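Local coordinates for protein separin (Saccharomyces cerevisiae, PDB 5U1T) that cleaves the cohesin subunit Scc1 as a caspase-like cysteine protease, triggering chromosome segregation at the onset of anaphase, at residues A[54-57]-A[58-62]. Sequence-based numbering, arbitrary orientation.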
# COMPACT_ATOMS: atom_id res chain seq x y z
N SER A 54 15.59 -44.48 32.81
CA SER A 54 16.54 -43.75 32.00
C SER A 54 16.33 -44.05 30.53
O SER A 54 16.37 -43.15 29.71
CB SER A 54 17.96 -44.08 32.40
OG SER A 54 18.13 -43.86 33.78
N LEU A 55 16.09 -45.31 30.19
CA LEU A 55 15.82 -45.67 28.80
C LEU A 55 14.56 -45.01 28.23
O LEU A 55 14.60 -44.37 27.18
CB LEU A 55 15.72 -47.19 28.67
CG LEU A 55 17.06 -47.91 28.49
CD1 LEU A 55 16.89 -49.44 28.51
CD2 LEU A 55 17.70 -47.40 27.19
N ASN A 56 13.44 -45.18 28.90
CA ASN A 56 12.21 -44.60 28.42
C ASN A 56 12.28 -43.07 28.39
O ASN A 56 11.67 -42.42 27.54
CB ASN A 56 11.04 -45.02 29.28
CG ASN A 56 9.76 -44.36 28.86
OD1 ASN A 56 9.41 -43.29 29.36
ND2 ASN A 56 9.08 -44.96 27.89
N SER A 57 13.00 -42.50 29.34
CA SER A 57 13.16 -41.07 29.41
C SER A 57 13.89 -40.57 28.15
O SER A 57 13.47 -39.60 27.52
CB SER A 57 13.90 -40.71 30.69
OG SER A 57 14.30 -39.37 30.68
N ILE A 58 14.96 -41.27 27.76
CA ILE A 58 15.76 -40.90 26.60
C ILE A 58 15.04 -41.18 25.27
O ILE A 58 15.05 -40.34 24.37
CB ILE A 58 17.13 -41.64 26.60
CG1 ILE A 58 17.93 -41.32 27.86
CG2 ILE A 58 17.94 -41.22 25.41
CD1 ILE A 58 18.99 -42.40 28.25
N TYR A 59 14.42 -42.36 25.14
CA TYR A 59 13.68 -42.69 23.93
C TYR A 59 12.58 -41.66 23.66
O TYR A 59 12.29 -41.35 22.52
CB TYR A 59 13.04 -44.09 24.03
CG TYR A 59 13.94 -45.28 23.78
CD1 TYR A 59 14.63 -45.45 22.59
CD2 TYR A 59 14.06 -46.28 24.74
CE1 TYR A 59 15.44 -46.55 22.37
CE2 TYR A 59 14.86 -47.38 24.54
CZ TYR A 59 15.55 -47.51 23.35
OH TYR A 59 16.35 -48.63 23.16
N SER A 60 11.98 -41.14 24.73
CA SER A 60 10.91 -40.15 24.61
C SER A 60 11.38 -38.80 24.16
O SER A 60 10.75 -38.16 23.32
CB SER A 60 10.21 -39.98 25.94
OG SER A 60 9.34 -41.05 26.14
N LEU A 61 12.47 -38.35 24.76
CA LEU A 61 13.04 -37.05 24.41
C LEU A 61 13.50 -37.04 22.97
O LEU A 61 13.18 -36.12 22.22
CB LEU A 61 14.21 -36.70 25.32
CG LEU A 61 14.73 -35.32 24.92
CD1 LEU A 61 14.64 -34.33 26.06
CD2 LEU A 61 16.17 -35.39 24.37
N LEU A 62 14.25 -38.06 22.60
CA LEU A 62 14.86 -38.15 21.28
C LEU A 62 13.81 -38.17 20.20
O LEU A 62 13.99 -37.60 19.12
CB LEU A 62 15.73 -39.41 21.21
CG LEU A 62 17.03 -39.20 21.98
CD1 LEU A 62 17.85 -40.47 21.97
CD2 LEU A 62 17.79 -38.04 21.38
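L55 and Y59, one turn apart on helix 48-64, lie side by side and point the same way, with L55 CD2 3.9 Å from Y59 CE2. Y59 CG sits beside its backbone N (chi1 -79°), which sends the ring back along the helix past the L55 carbonyl. This is the packed side: L55 touches H78 and F100, Y59 touches V75 and L101, and the Y59 hydroxyl is hydrogen-bonded to H78 ND1, which ties the phenol end to helix 69-87. In the backbone, Y59 N donates to L55 O at 2.9 Å. The looser side carries S57, S60 and L61, all exposed to solvent. Here S60 OG turns back beside its own N (chi1 -78°) and bonds N56 O at 3.0 Å, while S60 N reaches the same oxygen at 3.1 Å from the opposite face of the carbonyl plane. One acceptor thus serves both the backbone and the hydroxyl, and L61 N continues the backbone pattern to S57 O at 3.2 Å. The whole is an alpha-helix with i to i+4 bonding, with L55 and Y59 on its buried side, packed on helices 69-87 and 91-103 in the N-terminal part of separase's helical region.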